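Local coordinates for protein BtGH115A (Bacteroides thetaiotaomicron, PDB 5BY3) that removes 4-O-methyl-glucuronic acid from decorated arabinogalactans as a family GH115 alpha-glucuronidase, at residues Met418-Ala421 against Tyr422-Ile426; Leu574-Gln577 against Leu578-Asp582. One frame throughout, in Å; residues are numbered along the deposited sequence.

Contact 1: Met418-Ala421 against Tyr422-Ile426; sequences MKQA and YDQGI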
loop_
_atom_site.group_PDB
_atom_site.type_symbol
_atom_site.label_atom_id
_atom_site.label_comp_id
_atom_site.label_asym_id
_atom_site.label_seq_id
_atom_site.Cartn_x
_atom_site.Cartn_y
_atom_site.Cartn_z
HETATM N N MSE A 418 -4.563 -5.827 6.612
HETATM C CA MSE A 418 -3.568 -5.174 7.468
HETATM C C MSE A 418 -4.031 -5.153 8.904
HETATM O O MSE A 418 -3.210 -5.248 9.811
HETATM C CB MSE A 418 -3.171 -3.745 7.035
HETATM C CG MSE A 418 -2.488 -3.687 5.688
HETATM SE SE MSE A 418 -0.885 -4.815 5.560
HETATM C CE MSE A 418 0.155 -3.915 6.973
ATOM N N LYS A 419 -5.329 -4.999 9.116
ATOM C CA LYS A 419 -5.935 -5.191 10.437
ATOM C C LYS A 419 -5.622 -6.615 10.927
ATOM O O LYS A 419 -5.108 -6.789 12.040
ATOM C CB LYS A 419 -7.444 -4.926 10.389
ATOM C CG LYS A 419 -8.253 -5.408 11.572
ATOM C CD LYS A 419 -8.331 -4.374 12.687
ATOM C CE LYS A 419 -9.126 -4.906 13.876
ATOM N NZ LYS A 419 -9.016 -3.962 15.022
ATOM N N GLN A 420 -5.880 -7.610 10.086
ATOM C CA GLN A 420 -5.534 -8.971 10.439
ATOM C C GLN A 420 -4.051 -9.106 10.761
ATOM O O GLN A 420 -3.708 -9.726 11.764
ATOM C CB GLN A 420 -5.992 -9.990 9.398
ATOM C CG GLN A 420 -5.962 -11.432 9.917
ATOM C CD GLN A 420 -6.786 -12.379 9.070
ATOM O OE1 GLN A 420 -6.521 -12.550 7.881
ATOM N NE2 GLN A 420 -7.786 -13.005 9.677
ATOM N N ALA A 421 -3.187 -8.491 9.956
ATOM C CA ALA A 421 -1.746 -8.514 10.208
ATOM C C ALA A 421 -1.368 -7.990 11.605
ATOM O O ALA A 421 -0.591 -8.641 12.329
ATOM C CB ALA A 421 -0.998 -7.748 9.121
ATOM N N TYR A 422 -1.919 -6.838 12.003
ATOM C CA TYR A 422 -1.627 -6.334 13.334
ATOM C C TYR A 422 -2.140 -7.281 14.428
ATOM O O TYR A 422 -1.403 -7.610 15.379
ATOM C CB TYR A 422 -2.144 -4.928 13.517
ATOM C CG TYR A 422 -1.746 -4.263 14.832
ATOM C CD1 TYR A 422 -0.593 -3.480 14.920
ATOM C CD2 TYR A 422 -2.547 -4.401 15.988
ATOM C CE1 TYR A 422 -0.236 -2.856 16.121
ATOM C CE2 TYR A 422 -2.211 -3.771 17.180
ATOM C CZ TYR A 422 -1.060 -3.010 17.242
ATOM O OH TYR A 422 -0.735 -2.398 18.418
ATOM N N ASP A 423 -3.379 -7.727 14.273
ATOM C CA ASP A 423 -4.015 -8.625 15.228
ATOM C C ASP A 423 -3.242 -9.972 15.351
ATOM O O ASP A 423 -3.072 -10.528 16.438
ATOM C CB ASP A 423 -5.482 -8.861 14.822
ATOM C CG ASP A 423 -6.410 -7.689 15.174
ATOM O OD1 ASP A 423 -5.989 -6.714 15.843
ATOM O OD2 ASP A 423 -7.605 -7.766 14.787
ATOM N N GLN A 424 -2.748 -10.472 14.230
ATOM C CA GLN A 424 -1.910 -11.657 14.258
ATOM C C GLN A 424 -0.476 -11.364 14.699
ATOM O O GLN A 424 0.382 -12.218 14.586
ATOM C CB GLN A 424 -1.941 -12.411 12.919
ATOM C CG GLN A 424 -3.313 -12.964 12.508
ATOM C CD GLN A 424 -3.914 -13.957 13.492
ATOM O OE1 GLN A 424 -5.095 -13.870 13.853
ATOM N NE2 GLN A 424 -3.107 -14.899 13.935
ATOM N N GLY A 425 -0.215 -10.172 15.218
ATOM C CA GLY A 425 1.079 -9.904 15.820
ATOM C C GLY A 425 2.172 -9.375 14.903
ATOM O O GLY A 425 3.331 -9.318 15.321
ATOM N N ILE A 426 1.821 -8.970 13.671
ATOM C CA ILE A 426 2.788 -8.259 12.801
ATOM C C ILE A 426 2.749 -6.765 13.189
ATOM O O ILE A 426 1.903 -6.012 12.690
ATOM C CB ILE A 426 2.511 -8.488 11.299
ATOM C CG1 ILE A 426 2.557 -9.982 10.982
ATOM C CG2 ILE A 426 3.474 -7.677 10.436
ATOM C CD1 ILE A 426 2.210 -10.405 9.560
#
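Lys419 starts out with CG anti to its backbone nitrogen (chi1 165°) and then bends at chi2 (88°), while Asp423, one turn on, holds its carboxylate back beside its own backbone N; the two side chains therefore cross over the same flank of the helix. The touching pair is the lysine methylene CE and Asp423 OD2, at 3.4 Å. Lys419 NZ stays 4.1 Å from Asp423 OD2, too far for a salt bridge, and hydrogen-bonds to Ser458 OG instead, so the opposite charges probably attract only weakly, without a direct bond. Farther round the helix, Gln420 and Gln424 run side by side in the same direction, touching through CG and CG at 4.0 Å with their amide planes nearly perpendicular.

The backbone evidence identifies a Schellman motif closing helix 411-423. The regular i to i+4 bonds run as far as Gln424 N to Gln420 O (2.7 Å); then Ile426 N reaches back to Ala421 O at 2.8 Å, and Gly425 N bonds to Tyr422 O at 2.8 Å. Gly425 has positive phi (89°), where any side chain would collide with the carbonyl oxygen of Gln424. Beyond this turn the chain folds back, setting Ile426 CD1 against Ala421 CB at 4.2 Å as an apolar contact, with Ile426 CB 3.3 Å from Ala421 O. The helix is the crossover of a beta-alpha-beta unit between parallel strands 388-393 and 429-433: selenomethionine Met418 and Ile426 both lie on Val390, while Tyr422 packs against Trp430 and Leu454.

Contact 2: Leu574-Gln577 against Leu578-Asp582; sequences LYAQ and LARHD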
loop_
_atom_site.group_PDB
_atom_site.type_symbol
_atom_site.label_atom_id
_atom_site.label_comp_id
_atom_site.label_asym_id
_atom_site.label_seq_id
_atom_site.Cartn_x
_atom_site.Cartn_y
_atom_site.Cartn_z
ATOM N N LEU A 574 -13.658 -2.851 -23.659
ATOM C CA LEU A 574 -14.982 -3.457 -23.810
ATOM C C LEU A 574 -15.653 -3.200 -25.170
ATOM O O LEU A 574 -16.256 -4.136 -25.714
ATOM C CB LEU A 574 -15.897 -3.150 -22.641
ATOM C CG LEU A 574 -15.418 -3.863 -21.388
ATOM C CD1 LEU A 574 -16.325 -3.482 -20.234
ATOM C CD2 LEU A 574 -15.398 -5.367 -21.590
ATOM N N TYR A 575 -15.539 -1.977 -25.724
ATOM C CA TYR A 575 -16.033 -1.713 -27.090
ATOM C C TYR A 575 -15.287 -2.591 -28.084
ATOM O O TYR A 575 -15.878 -3.117 -29.006
ATOM C CB TYR A 575 -15.851 -0.261 -27.523
ATOM C CG TYR A 575 -16.658 0.812 -26.795
ATOM C CD1 TYR A 575 -17.959 0.569 -26.340
ATOM C CD2 TYR A 575 -16.123 2.115 -26.642
ATOM C CE1 TYR A 575 -18.682 1.556 -25.683
ATOM C CE2 TYR A 575 -16.841 3.122 -26.005
ATOM C CZ TYR A 575 -18.122 2.847 -25.528
ATOM O OH TYR A 575 -18.826 3.859 -24.887
ATOM N N ALA A 576 -13.978 -2.746 -27.870
ATOM C CA ALA A 576 -13.153 -3.645 -28.661
ATOM C C ALA A 576 -13.703 -5.079 -28.665
ATOM O O ALA A 576 -13.709 -5.750 -29.732
ATOM C CB ALA A 576 -11.722 -3.619 -28.155
ATOM N N GLN A 577 -14.170 -5.538 -27.490
ATOM C CA GLN A 577 -14.719 -6.892 -27.377
ATOM C C GLN A 577 -16.058 -6.997 -28.126
ATOM O O GLN A 577 -16.301 -7.985 -28.838
ATOM C CB GLN A 577 -14.851 -7.339 -25.922
ATOM C CG GLN A 577 -15.649 -8.625 -25.740
ATOM C CD GLN A 577 -15.386 -9.318 -24.425
ATOM O OE1 GLN A 577 -14.429 -9.003 -23.717
ATOM N NE2 GLN A 577 -16.225 -10.277 -24.095
ATOM N N LEU A 578 -16.913 -5.982 -27.959
ATOM C CA LEU A 578 -18.181 -5.896 -28.699
ATOM C C LEU A 578 -17.935 -5.782 -30.201
ATOM O O LEU A 578 -18.653 -6.416 -30.962
ATOM C CB LEU A 578 -19.050 -4.753 -28.213
ATOM C CG LEU A 578 -19.545 -4.782 -26.769
ATOM C CD1 LEU A 578 -20.108 -3.420 -26.444
ATOM C CD2 LEU A 578 -20.540 -5.898 -26.496
ATOM N N ALA A 579 -16.882 -5.052 -30.594
ATOM C CA ALA A 579 -16.491 -4.874 -31.997
ATOM C C ALA A 579 -16.014 -6.142 -32.712
ATOM O O ALA A 579 -16.409 -6.371 -33.853
ATOM C CB ALA A 579 -15.449 -3.769 -32.125
ATOM N N ARG A 580 -15.150 -6.930 -32.058
ATOM C CA ARG A 580 -14.755 -8.276 -32.521
ATOM C C ARG A 580 -15.947 -9.140 -32.880
ATOM O O ARG A 580 -15.861 -9.941 -33.800
ATOM C CB ARG A 580 -13.934 -9.031 -31.442
ATOM C CG ARG A 580 -12.471 -8.602 -31.325
ATOM C CD ARG A 580 -11.636 -9.596 -30.515
ATOM N NE ARG A 580 -11.999 -9.645 -29.086
ATOM C CZ ARG A 580 -11.526 -8.823 -28.153
ATOM N NH1 ARG A 580 -10.668 -7.841 -28.461
ATOM N NH2 ARG A 580 -11.928 -8.962 -26.905
ATOM N N HIS A 581 -17.030 -9.029 -32.103
ATOM C CA HIS A 581 -18.243 -9.814 -32.350
ATOM C C HIS A 581 -19.313 -9.053 -33.173
ATOM O O HIS A 581 -20.468 -9.456 -33.179
ATOM C CB HIS A 581 -18.851 -10.334 -31.029
ATOM C CG HIS A 581 -17.999 -11.337 -30.324
ATOM N ND1 HIS A 581 -17.000 -10.975 -29.437
ATOM C CD2 HIS A 581 -17.995 -12.691 -30.370
ATOM C CE1 HIS A 581 -16.411 -12.065 -28.975
ATOM N NE2 HIS A 581 -17.002 -13.119 -29.517
ATOM N N ASP A 582 -18.920 -7.972 -33.862
ATOM C CA ASP A 582 -19.768 -7.307 -34.869
ATOM C C ASP A 582 -21.006 -6.700 -34.190
ATOM O O ASP A 582 -22.121 -6.736 -34.726
ATOM C CB ASP A 582 -20.145 -8.325 -35.981
ATOM C CG ASP A 582 -20.266 -7.704 -37.366
ATOM O OD1 ASP A 582 -19.232 -7.238 -37.908
ATOM O OD2 ASP A 582 -21.393 -7.728 -37.927
#
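The C-terminal end of helix 552-580 carries this contact, where the last helical turn passes into a Schellman motif and two side chains fold back over the preceding turn. His581 ND1 donates to Gln577 O at 3.1 Å with an almost straight N-H...O angle of 175°; the oxygen lies at the ring edge, in the imidazole plane. This N-H replaces the regular i+4 donor, His581 N, which turns to Leu578 O in a weak bond. Arg580 bends at chi3 (-68°), which lays one guanidinium face over the backbone: Gln577 CA sits 3.5 Å above that plane, toward its rim, and Arg580 NH2 comes 3.5 Å from Gln577 CB. The same NH2 forms a salt bridge with Asp518, and Gln577 OE1 accepts from Leu519 N, so both side chains grip the loop just before helix 523-543. With an alanine at Arg580, Asp518 would probably lose its charged mate and the flank of Gln577 its flat cover. On the backbone, Arg580 N bonds to Ala576 O at 3.0 Å. Asp582, with positive phi (65°), is the C-prime residue; its N bonds to Ala579 O at 3.0 Å, and Lys583 N to Leu578 O completes the pairing typical of a Schellman helix end.

In the fold
Contacts 1 and 2 are separate helix endings in one chain, with centres 44 Å apart and nearest atoms about 29 Å apart, so neither touches the other. Both finish in a Schellman motif, but the C-prime residue is a glycine in contact 1 and an aspartate in contact 2. Residues 418-426 lie in the parallel-stranded region of the family GH115 range, and residues 574-582 beside helices 523-543 and 587-603; the centre of contact 1 lies about 15 Å, that of contact 2 about 34 Å, from the centre of the chain. The nickel ion is bound at Leu404 and Asp436, and neither residue belongs to either contact. Strand 429-433, which follows contact 1, leads toward Asp436.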